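Local coordinates for protein elongation factor G (Thermus thermophilus, PDB 2DY1) that binds GTP and magnesium and probably works as a GTPase elongation factor in the translocation step of protein synthesis, at residues 52-57 / 440-445; 400-405 / 412-417; 627-632 / 637-642. All coordinates share one frame; numbering follows the deposited sequence.

Contact 1 joins two domains, whereas contacts 2 and 3 each lie within one. In contact 1, helix 53-57 of the GTP-binding domain meets the end of helix 430-442 in domain III, partly buried and acidic, with an arginine close by. Contact 2 is buried and purely leucine, helix 392-408 against strand 413-416 of domain III; its helix packs on the tail of contact 1, Val445 CG2 lying 3.5 Å from Ala401 CB. Contact 3 repeats the theme of helix against strand in the C-terminal domain, partly buried, with one leucine pressed on backbone and a tyrosine edge. Its centre is about 25 Å from that of contact 2.

Contact 1: 52-57 / 440-445; sequences TPEAKL and LQDYGV
Asp442, in the last turn of helix 430-442, reaches across to Pro53 and Glu54 at the start of helix 53-57 and carries the whole contact from its side. Its CG stands anti to the carbonyl carbon (chi1 -62°), which sends the carboxylate out toward the other helix. There it meets Glu54 from the opposite direction, the two carboxylate planes turned 51° apart. Glu54 folds at chi2 (68°), bringing its acid group back along its own helix, and its OE2 comes to 2.4 Å from Asp442 OD2. At so short a distance one of the two acids is probably protonated, though the geometry does not settle the bond. Arg439 forms a salt bridge to Asp442 OD2, which should offset charge here, and the N-terminal end of helix 53-57 may help as well. The Pro53 ring edges up to the same carboxylate, its CG 3.6 Å from Asp442 OD2. Thr52 N-caps this short helix, with OG1 accepting from Ala55 N at 3.2 Å. Beyond Asp442, Gly444 takes a positive phi and closes helix 430-442 in a Schellman motif, in which Leu440 O accepts from Val445 N. The side chain of Glu54 lies about 7 Å from that of GTP-binding Thr60, consistent with domain III resting on the first switch region. Helix 430-442 lies between helix 53-57 and helix 392-408, on which Tyr443 and Val445 pack, while Tyr443 OH bonds to Val293 O in strand 285-294.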
ATOM      1  N   THR A  52       4.309   6.428  17.603  1.00  9.49           N
ATOM      2  CA  THR A  52       5.165   5.238  17.592  1.00 10.85           C
ATOM      3  C   THR A  52       6.612   5.670  17.367  1.00 10.45           C
ATOM      4  O   THR A  52       6.878   6.765  16.856  1.00 12.06           O
ATOM      5  CB  THR A  52       4.811   4.249  16.468  1.00 11.23           C
ATOM      6  OG1 THR A  52       5.031   4.877  15.198  1.00 11.77           O
ATOM      7  CG2 THR A  52       3.355   3.789  16.599  1.00 12.33           C
ATOM      8  N   PRO A  53       7.578   4.838  17.773  1.00 11.65           N
ATOM      9  CA  PRO A  53       8.979   5.198  17.581  1.00 11.46           C
ATOM     10  C   PRO A  53       9.328   5.476  16.121  1.00 12.09           C
ATOM     11  O   PRO A  53      10.141   6.353  15.807  1.00 12.03           O
ATOM     12  CB  PRO A  53       9.736   3.966  18.103  1.00 10.81           C
ATOM     13  CG  PRO A  53       8.824   3.442  19.152  1.00 10.69           C
ATOM     14  CD  PRO A  53       7.447   3.565  18.503  1.00 13.81           C
ATOM     15  N   GLU A  54       8.698   4.724  15.217  1.00 10.68           N
ATOM     16  CA  GLU A  54       8.988   4.862  13.807  1.00 10.11           C
ATOM     17  C   GLU A  54       8.489   6.203  13.283  1.00 10.54           C
ATOM     18  O   GLU A  54       9.184   6.876  12.523  1.00 10.60           O
ATOM     19  CB  GLU A  54       8.331   3.717  13.035  1.00 10.58           C
ATOM     20  CG  GLU A  54       8.858   2.286  13.423  1.00 12.69           C
ATOM     21  CD  GLU A  54       8.485   1.847  14.841  1.00 14.88           C
ATOM     22  OE1 GLU A  54       7.340   2.097  15.295  1.00 11.97           O
ATOM     23  OE2 GLU A  54       9.354   1.232  15.528  1.00 12.94           O
ATOM     24  N   ALA A  55       7.281   6.590  13.688  1.00  9.46           N
ATOM     25  CA  ALA A  55       6.727   7.876  13.243  1.00 12.59           C
ATOM     26  C   ALA A  55       7.570   9.049  13.703  1.00 11.14           C
ATOM     27  O   ALA A  55       7.794   9.990  12.948  1.00 11.64           O
ATOM     28  CB  ALA A  55       5.286   8.049  13.771  1.00 10.03           C
ATOM     29  N   LYS A  56       8.036   8.998  14.945  1.00 12.12           N
ATOM     30  CA  LYS A  56       8.835  10.081  15.477  1.00 11.55           C
ATOM     31  C   LYS A  56      10.237  10.097  14.886  1.00 12.06           C
ATOM     32  O   LYS A  56      10.710  11.146  14.461  1.00 12.08           O
ATOM     33  CB  LYS A  56       8.859   9.990  17.005  1.00 14.98           C
ATOM     34  CG  LYS A  56       7.440  10.168  17.610  1.00 13.14           C
ATOM     35  CD  LYS A  56       7.368   9.676  19.056  1.00 28.05           C
ATOM     36  CE  LYS A  56       8.100  10.580  20.006  1.00 32.41           C
ATOM     37  NZ  LYS A  56       7.943  10.081  21.396  1.00 27.46           N
ATOM     38  N   LEU A  57      10.886   8.937  14.806  1.00 11.85           N
ATOM     39  CA  LEU A  57      12.244   8.889  14.261  1.00 11.51           C
ATOM     40  C   LEU A  57      12.289   9.423  12.832  1.00 14.75           C
ATOM     41  O   LEU A  57      13.169  10.230  12.477  1.00 14.23           O
ATOM     42  CB  LEU A  57      12.769   7.450  14.285  1.00 14.77           C
ATOM     43  CG  LEU A  57      14.176   7.302  13.716  1.00 17.49           C
ATOM     44  CD1 LEU A  57      15.160   8.051  14.622  1.00 20.06           C
ATOM     45  CD2 LEU A  57      14.529   5.824  13.617  1.00 20.76           C
ATOM     46  N   LEU A 440       9.983  -4.486  14.687  1.00 11.77           N
ATOM     47  CA  LEU A 440      10.396  -5.771  15.248  1.00 10.73           C
ATOM     48  C   LEU A 440      11.302  -5.468  16.459  1.00 13.49           C
ATOM     49  O   LEU A 440      11.222  -6.140  17.493  1.00 11.62           O
ATOM     50  CB  LEU A 440      11.133  -6.589  14.180  1.00 10.50           C
ATOM     51  CG  LEU A 440      10.180  -7.101  13.087  1.00 12.31           C
ATOM     52  CD1 LEU A 440      10.933  -7.696  11.907  1.00 12.35           C
ATOM     53  CD2 LEU A 440       9.263  -8.169  13.716  1.00 13.08           C
ATOM     54  N   GLN A 441      12.142  -4.440  16.336  1.00 10.52           N
ATOM     55  CA  GLN A 441      13.015  -4.036  17.457  1.00 10.54           C
ATOM     56  C   GLN A 441      12.156  -3.583  18.661  1.00 14.23           C
ATOM     57  O   GLN A 441      12.498  -3.841  19.812  1.00 14.88           O
ATOM     58  CB  GLN A 441      13.946  -2.908  16.977  1.00 14.39           C
ATOM     59  CG  GLN A 441      14.710  -2.145  18.058  1.00 19.84           C
ATOM     60  CD  GLN A 441      15.478  -0.956  17.465  1.00 20.00           C
ATOM     61  OE1 GLN A 441      14.916  -0.127  16.711  1.00 25.91           O
ATOM     62  NE2 GLN A 441      16.759  -0.874  17.784  1.00 20.62           N
ATOM     63  N   ASP A 442      11.038  -2.897  18.408  1.00 11.75           N
ATOM     64  CA  ASP A 442      10.169  -2.455  19.493  1.00 13.34           C
ATOM     65  C   ASP A 442       9.605  -3.657  20.212  1.00 12.84           C
ATOM     66  O   ASP A 442       9.308  -3.582  21.405  1.00 15.18           O
ATOM     67  CB  ASP A 442       8.968  -1.643  18.990  1.00 11.62           C
ATOM     68  CG  ASP A 442       9.361  -0.372  18.290  1.00 15.84           C
ATOM     69  OD1 ASP A 442      10.507   0.088  18.455  1.00 15.41           O
ATOM     70  OD2 ASP A 442       8.490   0.192  17.571  1.00 12.55           O
ATOM     71  N   TYR A 443       9.423  -4.741  19.461  1.00 13.85           N
ATOM     72  CA  TYR A 443       8.867  -5.978  20.018  1.00 11.89           C
ATOM     73  C   TYR A 443       9.954  -6.831  20.671  1.00 15.08           C
ATOM     74  O   TYR A 443       9.680  -7.944  21.131  1.00 18.32           O
ATOM     75  CB  TYR A 443       8.168  -6.805  18.942  1.00 12.08           C
ATOM     76  CG  TYR A 443       6.957  -6.128  18.295  1.00 10.47           C
ATOM     77  CD1 TYR A 443       6.166  -5.242  19.014  1.00 15.25           C
ATOM     78  CD2 TYR A 443       6.591  -6.436  16.985  1.00 13.58           C
ATOM     79  CE1 TYR A 443       5.015  -4.673  18.438  1.00 16.59           C
ATOM     80  CE2 TYR A 443       5.447  -5.877  16.403  1.00 13.04           C
ATOM     81  CZ  TYR A 443       4.669  -5.005  17.141  1.00 14.60           C
ATOM     82  OH  TYR A 443       3.490  -4.501  16.610  1.00 14.13           O
ATOM     83  N   GLY A 444      11.177  -6.317  20.695  1.00 13.02           N
ATOM     84  CA  GLY A 444      12.277  -7.038  21.348  1.00 14.27           C
ATOM     85  C   GLY A 444      13.128  -7.950  20.473  1.00 16.02           C
ATOM     86  O   GLY A 444      13.918  -8.757  20.970  1.00 16.55           O
ATOM     87  N   VAL A 445      13.011  -7.806  19.166  1.00 13.15           N
ATOM     88  CA  VAL A 445      13.735  -8.672  18.260  1.00 10.05           C
ATOM     89  C   VAL A 445      14.624  -7.916  17.297  1.00 13.81           C
ATOM     90  O   VAL A 445      14.173  -7.004  16.619  1.00 14.38           O
ATOM     91  CB  VAL A 445      12.731  -9.524  17.453  1.00 16.83           C
ATOM     92  CG1 VAL A 445      13.463 -10.510  16.544  1.00 16.35           C
ATOM     93  CG2 VAL A 445      11.795 -10.262  18.419  1.00 15.01           C
TER

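Contact 2: 400-405 / 412-417; sequences EALRKL and LKLERQ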
ATOM      1  N   GLU A 400       6.834 -14.968  16.839  1.00 15.91           N
ATOM      2  CA  GLU A 400       5.777 -14.204  17.471  1.00 19.05           C
ATOM      3  C   GLU A 400       5.851 -12.720  17.129  1.00 15.58           C
ATOM      4  O   GLU A 400       4.824 -12.055  16.967  1.00 16.35           O
ATOM      5  CB  GLU A 400       5.815 -14.415  18.992  1.00 19.09           C
ATOM      6  CG  GLU A 400       4.908 -13.498  19.791  1.00 24.30           C
ATOM      7  CD  GLU A 400       3.430 -13.631  19.449  1.00 27.93           C
ATOM      8  OE1 GLU A 400       2.654 -12.744  19.867  1.00 31.87           O
ATOM      9  OE2 GLU A 400       3.041 -14.608  18.777  1.00 26.47           O
ATOM     10  N   ALA A 401       7.061 -12.190  17.010  1.00 15.97           N
ATOM     11  CA  ALA A 401       7.192 -10.770  16.678  1.00 15.28           C
ATOM     12  C   ALA A 401       6.682 -10.522  15.252  1.00 12.58           C
ATOM     13  O   ALA A 401       6.048  -9.482  14.982  1.00 13.50           O
ATOM     14  CB  ALA A 401       8.667 -10.316  16.821  1.00 14.94           C
ATOM     15  N   LEU A 402       6.949 -11.465  14.348  1.00 12.13           N
ATOM     16  CA  LEU A 402       6.468 -11.333  12.971  1.00 13.11           C
ATOM     17  C   LEU A 402       4.963 -11.461  12.944  1.00 14.04           C
ATOM     18  O   LEU A 402       4.304 -10.796  12.148  1.00 13.26           O
ATOM     19  CB  LEU A 402       7.085 -12.390  12.062  1.00 15.14           C
ATOM     20  CG  LEU A 402       8.547 -12.144  11.687  1.00 14.36           C
ATOM     21  CD1 LEU A 402       9.093 -13.379  10.989  1.00 19.79           C
ATOM     22  CD2 LEU A 402       8.667 -10.923  10.785  1.00 16.17           C
ATOM     23  N   ARG A 403       4.416 -12.330  13.795  1.00 13.81           N
ATOM     24  CA  ARG A 403       2.958 -12.467  13.836  1.00 15.38           C
ATOM     25  C   ARG A 403       2.341 -11.099  14.190  1.00 14.44           C
ATOM     26  O   ARG A 403       1.389 -10.639  13.532  1.00 15.79           O
ATOM     27  CB  ARG A 403       2.539 -13.493  14.888  1.00 14.73           C
ATOM     28  CG  ARG A 403       1.029 -13.814  14.860  1.00 18.73           C
ATOM     29  CD  ARG A 403       0.599 -14.598  16.104  1.00 19.65           C
ATOM     30  NE  ARG A 403       0.693 -13.772  17.304  1.00 21.86           N
ATOM     31  CZ  ARG A 403      -0.113 -12.745  17.568  1.00 24.20           C
ATOM     32  NH1 ARG A 403      -1.087 -12.429  16.724  1.00 29.17           N
ATOM     33  NH2 ARG A 403       0.086 -12.004  18.649  1.00 27.48           N
ATOM     34  N   LYS A 404       2.870 -10.455  15.228  1.00 12.75           N
ATOM     35  CA  LYS A 404       2.386  -9.141  15.651  1.00 12.48           C
ATOM     36  C   LYS A 404       2.563  -8.108  14.526  1.00 13.57           C
ATOM     37  O   LYS A 404       1.672  -7.308  14.243  1.00 12.91           O
ATOM     38  CB  LYS A 404       3.156  -8.640  16.884  1.00 13.51           C
ATOM     39  CG  LYS A 404       2.852  -9.370  18.196  1.00 14.89           C
ATOM     40  CD  LYS A 404       3.551  -8.619  19.332  1.00 16.90           C
ATOM     41  CE  LYS A 404       3.223  -9.223  20.695  1.00 23.99           C
ATOM     42  NZ  LYS A 404       3.908 -10.526  20.897  1.00 21.26           N
ATOM     43  N   LEU A 405       3.734  -8.124  13.903  1.00 12.05           N
ATOM     44  CA  LEU A 405       4.026  -7.173  12.834  1.00 11.31           C
ATOM     45  C   LEU A 405       3.043  -7.283  11.682  1.00 11.27           C
ATOM     46  O   LEU A 405       2.578  -6.259  11.161  1.00 13.13           O
ATOM     47  CB  LEU A 405       5.443  -7.398  12.302  1.00 14.89           C
ATOM     48  CG  LEU A 405       5.895  -6.468  11.166  1.00 15.47           C
ATOM     49  CD1 LEU A 405       6.154  -5.071  11.743  1.00 21.52           C
ATOM     50  CD2 LEU A 405       7.146  -7.011  10.485  1.00 12.52           C
ATOM     51  N   LEU A 412       2.536  -5.850   4.390  1.00 12.04           N
ATOM     52  CA  LEU A 412       3.800  -6.566   4.238  1.00 11.12           C
ATOM     53  C   LEU A 412       3.403  -8.005   3.854  1.00 15.20           C
ATOM     54  O   LEU A 412       2.281  -8.430   4.142  1.00 17.32           O
ATOM     55  CB  LEU A 412       4.557  -6.645   5.577  1.00 11.69           C
ATOM     56  CG  LEU A 412       5.138  -5.330   6.104  1.00 11.33           C
ATOM     57  CD1 LEU A 412       5.458  -5.464   7.592  1.00 14.81           C
ATOM     58  CD2 LEU A 412       6.391  -4.985   5.298  1.00 14.71           C
ATOM     59  N   LYS A 413       4.302  -8.745   3.210  1.00 14.46           N
ATOM     60  CA  LYS A 413       4.025 -10.151   2.883  1.00 13.78           C
ATOM     61  C   LYS A 413       5.242 -10.937   3.353  1.00 14.28           C
ATOM     62  O   LYS A 413       6.366 -10.543   3.114  1.00 15.64           O
ATOM     63  CB  LYS A 413       3.822 -10.350   1.381  1.00 21.29           C
ATOM     64  CG  LYS A 413       3.449 -11.772   0.980  1.00 26.99           C
ATOM     65  CD  LYS A 413       3.282 -11.852  -0.531  1.00 31.67           C
ATOM     66  CE  LYS A 413       3.451 -13.267  -1.043  1.00 39.94           C
ATOM     67  NZ  LYS A 413       3.948 -13.252  -2.453  1.00 41.46           N
ATOM     68  N   LEU A 414       5.012 -12.048   4.025  1.00 13.27           N
ATOM     69  CA  LEU A 414       6.107 -12.858   4.531  1.00 17.87           C
ATOM     70  C   LEU A 414       6.000 -14.191   3.810  1.00 23.41           C
ATOM     71  O   LEU A 414       4.929 -14.786   3.796  1.00 22.57           O
ATOM     72  CB  LEU A 414       5.914 -13.038   6.034  1.00 21.19           C
ATOM     73  CG  LEU A 414       6.971 -13.740   6.864  1.00 26.96           C
ATOM     74  CD1 LEU A 414       8.281 -12.949   6.828  1.00 20.83           C
ATOM     75  CD2 LEU A 414       6.438 -13.868   8.278  1.00 25.56           C
ATOM     76  N   GLU A 415       7.091 -14.641   3.196  1.00 19.68           N
ATOM     77  CA  GLU A 415       7.066 -15.909   2.471  1.00 26.97           C
ATOM     78  C   GLU A 415       8.371 -16.688   2.544  1.00 28.26           C
ATOM     79  O   GLU A 415       9.457 -16.121   2.554  1.00 23.97           O
ATOM     80  CB  GLU A 415       6.745 -15.675   0.997  1.00 33.30           C
ATOM     81  CG  GLU A 415       7.935 -15.173   0.187  1.00 42.80           C
ATOM     82  CD  GLU A 415       7.773 -15.386  -1.313  1.00 53.17           C
ATOM     83  OE1 GLU A 415       7.559 -16.545  -1.735  1.00 52.78           O
ATOM     84  OE2 GLU A 415       7.869 -14.396  -2.070  1.00 51.77           O
ATOM     85  N   ARG A 416       8.237 -18.006   2.565  1.00 26.18           N
ATOM     86  CA  ARG A 416       9.375 -18.912   2.591  1.00 27.96           C
ATOM     87  C   ARG A 416       9.664 -19.184   1.122  1.00 30.92           C
ATOM     88  O   ARG A 416       8.859 -19.834   0.447  1.00 34.97           O
ATOM     89  CB  ARG A 416       8.960 -20.202   3.279  1.00 31.81           C
ATOM     90  CG  ARG A 416      10.057 -21.211   3.480  1.00 42.27           C
ATOM     91  CD  ARG A 416      10.570 -21.088   4.887  1.00 35.82           C
ATOM     92  NE  ARG A 416      11.891 -20.501   4.911  1.00 36.30           N
ATOM     93  CZ  ARG A 416      12.464 -20.024   6.006  1.00 23.21           C
ATOM     94  NH1 ARG A 416      11.814 -20.063   7.163  1.00 28.62           N
ATOM     95  NH2 ARG A 416      13.690 -19.529   5.938  1.00 35.29           N
ATOM     96  N   GLN A 417      10.789 -18.685   0.620  1.00 26.04           N
ATOM     97  CA  GLN A 417      11.134 -18.875  -0.785  1.00 25.38           C
ATOM     98  C   GLN A 417      11.447 -20.358  -1.012  1.00 34.81           C
ATOM     99  O   GLN A 417      12.531 -20.829  -0.694  1.00 28.05           O
ATOM    100  CB  GLN A 417      12.340 -18.012  -1.158  1.00 27.59           C
ATOM    101  CG  GLN A 417      12.282 -17.406  -2.564  1.00 37.69           C
ATOM    102  CD  GLN A 417      12.240 -18.459  -3.660  1.00 41.46           C
ATOM    103  OE1 GLN A 417      13.133 -19.300  -3.765  1.00 35.78           O
ATOM    104  NE2 GLN A 417      11.203 -18.411  -4.487  1.00 47.23           N
TER
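In the βαββαβ, ferredoxin-like fold of domain III, Leu402 and Leu405 of the first helix, 392-408, meet Leu414 of the edge strand 413-416 and Leu412 just before it, the strand to which that helix leads. Two leucine pairs make the contact, each crossing at about a right angle. Leu402 CD1 touches Leu414 CD2 at 3.8 Å, and the same methyl of Leu414 also lies 4.1 Å from Leu402 CB. One turn on, Leu412 CD1 rests against the branch point of Leu405, 3.7 Å from both its CG and its CD2. Leu405 reaches there because its CG stands opposite the backbone N (chi1 180°), which carries the branched end nearer the strand than its first bond alone would. Helix 430-442 covers the leucines further, Leu405 packing on Leu440 and Leu412 on His432. Charges keep to other parts of the helix: Arg403 grips Glu400 side-on through NE and NH2, and Lys404 NZ takes the anti lone pair of Glu400 OE1 at 2.7 Å. With only aliphatic carbons meeting between helix and strand, the contact rests on shape and burial, and polar groups set no direction in it.

Contact 3: 627-632 / 637-642; sequences KALPGL and GAYTLE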
ATOM      1  N   LYS A 627      16.829   1.265  -4.273  1.00 19.14           N
ATOM      2  CA  LYS A 627      17.673   2.136  -3.449  1.00 19.51           C
ATOM      3  C   LYS A 627      18.442   3.156  -4.278  1.00 25.36           C
ATOM      4  O   LYS A 627      18.724   4.256  -3.810  1.00 28.51           O
ATOM      5  CB  LYS A 627      18.680   1.316  -2.631  1.00 22.06           C
ATOM      6  CG  LYS A 627      18.080   0.508  -1.489  1.00 20.74           C
ATOM      7  CD  LYS A 627      19.172  -0.110  -0.617  1.00 24.58           C
ATOM      8  CE  LYS A 627      18.574  -0.895   0.533  1.00 22.44           C
ATOM      9  NZ  LYS A 627      19.622  -1.599   1.345  1.00 25.60           N
ATOM     10  N   ALA A 628      18.762   2.793  -5.513  1.00 27.43           N
ATOM     11  CA  ALA A 628      19.540   3.659  -6.390  1.00 27.84           C
ATOM     12  C   ALA A 628      18.739   4.616  -7.263  1.00 31.77           C
ATOM     13  O   ALA A 628      19.236   5.682  -7.636  1.00 34.13           O
ATOM     14  CB  ALA A 628      20.446   2.800  -7.272  1.00 28.68           C
ATOM     15  N   LEU A 629      17.506   4.253  -7.591  1.00 30.16           N
ATOM     16  CA  LEU A 629      16.699   5.097  -8.468  1.00 31.49           C
ATOM     17  C   LEU A 629      16.580   6.562  -8.055  1.00 36.52           C
ATOM     18  O   LEU A 629      16.700   7.455  -8.893  1.00 35.74           O
ATOM     19  CB  LEU A 629      15.300   4.513  -8.648  1.00 33.42           C
ATOM     20  CG  LEU A 629      14.507   5.247  -9.734  1.00 37.93           C
ATOM     21  CD1 LEU A 629      15.240   5.142 -11.072  1.00 35.29           C
ATOM     22  CD2 LEU A 629      13.112   4.663  -9.841  1.00 34.46           C
ATOM     23  N   PRO A 630      16.323   6.834  -6.765  1.00 36.56           N
ATOM     24  CA  PRO A 630      16.204   8.231  -6.333  1.00 37.02           C
ATOM     25  C   PRO A 630      17.413   9.083  -6.739  1.00 38.59           C
ATOM     26  O   PRO A 630      17.259  10.122  -7.383  1.00 39.74           O
ATOM     27  CB  PRO A 630      16.055   8.102  -4.820  1.00 38.47           C
ATOM     28  CG  PRO A 630      15.261   6.814  -4.693  1.00 35.65           C
ATOM     29  CD  PRO A 630      15.983   5.909  -5.666  1.00 39.12           C
ATOM     30  N   GLY A 631      18.609   8.635  -6.369  1.00 38.58           N
ATOM     31  CA  GLY A 631      19.816   9.371  -6.705  1.00 43.72           C
ATOM     32  C   GLY A 631      20.015   9.578  -8.197  1.00 49.01           C
ATOM     33  O   GLY A 631      20.580  10.586  -8.624  1.00 49.91           O
ATOM     34  N   LEU A 632      19.545   8.625  -8.995  1.00 49.27           N
ATOM     35  CA  LEU A 632      19.675   8.692 -10.447  1.00 48.20           C
ATOM     36  C   LEU A 632      18.644   9.609 -11.097  1.00 48.89           C
ATOM     37  O   LEU A 632      18.850  10.095 -12.212  1.00 48.08           O
ATOM     38  CB  LEU A 632      19.546   7.288 -11.048  1.00 46.64           C
ATOM     39  CG  LEU A 632      20.697   6.310 -10.800  1.00 46.86           C
ATOM     40  CD1 LEU A 632      20.247   4.891 -11.113  1.00 44.23           C
ATOM     41  CD2 LEU A 632      21.893   6.702 -11.660  1.00 43.92           C
ATOM     42  N   GLY A 637      12.154   9.878 -10.162  1.00 48.81           N
ATOM     43  CA  GLY A 637      11.910   8.633 -10.865  1.00 45.59           C
ATOM     44  C   GLY A 637      11.013   7.612 -10.184  1.00 44.81           C
ATOM     45  O   GLY A 637      10.798   7.642  -8.972  1.00 44.76           O
ATOM     46  N   ALA A 638      10.489   6.702 -10.998  1.00 41.01           N
ATOM     47  CA  ALA A 638       9.626   5.617 -10.544  1.00 39.42           C
ATOM     48  C   ALA A 638      10.006   4.431 -11.425  1.00 37.91           C
ATOM     49  O   ALA A 638      10.595   4.612 -12.493  1.00 36.01           O
ATOM     50  CB  ALA A 638       8.157   5.983 -10.741  1.00 35.57           C
ATOM     51  N   TYR A 639       9.674   3.219 -10.999  1.00 35.24           N
ATOM     52  CA  TYR A 639      10.037   2.050 -11.789  1.00 35.99           C
ATOM     53  C   TYR A 639       9.152   0.854 -11.474  1.00 33.11           C
ATOM     54  O   TYR A 639       8.495   0.813 -10.436  1.00 30.98           O
ATOM     55  CB  TYR A 639      11.487   1.660 -11.484  1.00 33.10           C
ATOM     56  CG  TYR A 639      11.606   0.836 -10.220  1.00 36.51           C
ATOM     57  CD1 TYR A 639      11.483  -0.558 -10.256  1.00 38.09           C
ATOM     58  CD2 TYR A 639      11.733   1.451  -8.975  1.00 33.85           C
ATOM     59  CE1 TYR A 639      11.473  -1.312  -9.081  1.00 36.82           C
ATOM     60  CE2 TYR A 639      11.724   0.708  -7.795  1.00 35.39           C
ATOM     61  CZ  TYR A 639      11.588  -0.671  -7.855  1.00 40.05           C
ATOM     62  OH  TYR A 639      11.520  -1.397  -6.689  1.00 34.27           O
ATOM     63  N   THR A 640       9.154  -0.117 -12.380  1.00 32.42           N
ATOM     64  CA  THR A 640       8.416  -1.360 -12.184  1.00 32.47           C
ATOM     65  C   THR A 640       9.306  -2.475 -12.729  1.00 29.32           C
ATOM     66  O   THR A 640       9.950  -2.317 -13.770  1.00 34.29           O
ATOM     67  CB  THR A 640       7.074  -1.401 -12.961  1.00 36.59           C
ATOM     68  OG1 THR A 640       7.334  -1.391 -14.370  1.00 36.10           O
ATOM     69  CG2 THR A 640       6.193  -0.218 -12.581  1.00 37.26           C
ATOM     70  N   LEU A 641       9.361  -3.589 -12.006  1.00 30.49           N
ATOM     71  CA  LEU A 641      10.143  -4.749 -12.415  1.00 27.47           C
ATOM     72  C   LEU A 641       9.196  -5.936 -12.486  1.00 27.04           C
ATOM     73  O   LEU A 641       8.384  -6.141 -11.585  1.00 31.37           O
ATOM     74  CB  LEU A 641      11.251  -5.048 -11.398  1.00 29.73           C
ATOM     75  CG  LEU A 641      12.579  -4.300 -11.510  1.00 30.66           C
ATOM     76  CD1 LEU A 641      13.439  -4.564 -10.265  1.00 27.07           C
ATOM     77  CD2 LEU A 641      13.306  -4.757 -12.775  1.00 29.62           C
ATOM     78  N   GLU A 642       9.282  -6.707 -13.565  1.00 28.57           N
ATOM     79  CA  GLU A 642       8.427  -7.880 -13.713  1.00 30.36           C
ATOM     80  C   GLU A 642       9.208  -8.992 -14.389  1.00 27.10           C
ATOM     81  O   GLU A 642       9.977  -8.741 -15.318  1.00 28.79           O
ATOM     82  CB  GLU A 642       7.185  -7.551 -14.554  1.00 38.63           C
ATOM     83  CG  GLU A 642       6.214  -6.582 -13.899  1.00 57.43           C
ATOM     84  CD  GLU A 642       4.926  -6.421 -14.690  1.00 68.04           C
ATOM     85  OE1 GLU A 642       4.009  -5.731 -14.195  1.00 74.88           O
ATOM     86  OE2 GLU A 642       4.831  -6.979 -15.806  1.00 72.77           O
TER
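Leu629 lays its CD2 methyl over the start of strand 638-648, overlapping the backbone from Gly637 to Ala638 and reaching the ring edge of Tyr639. The methyl sits 3.5 Å from both Ala638 N and Ala638 C, and 3.6 Å from Gly637 C. It comes up behind Ala638, on the side of its CA opposite CB, so the alanine methyl points away while the main chain itself is what the leucine touches. Gly637 puts no side chain in between, and the leucine can close down on its carbonyl carbon. Leu629 gets there with CG trans to its own N (chi1 -171°), which extends the branch from the helix toward the strand. At Tyr639 the same CD2 lies near the ring plane, 3.6 Å from Tyr639 CD2 and 3.8 Å from Tyr639 CB; it is an edge contact and not a stack over a face. The two segments are the second helix and the last strand of the ferredoxin-like, βαββαβ C-terminal domain, and the short connection between them brings the helix end back onto the strand it leads into. Thr633 helps to fix this connection: its OG1 accepts from Gly637 N and is bonded to Leu629 O. Helix 625-633 is kinked here, since the nitrogens of Pro630 and Gly631 make no bond to the preceding turn. Strand 638-648 runs antiparallel to strand 569-583, with Ala638 paired to Leu581 and Thr640 to Lys579, and Leu629 packs on Val580 of that neighbour as well. Tyr639 extends beyond the domain, its side chain touching Asn382 of a loop near strand 383-389 of domain III.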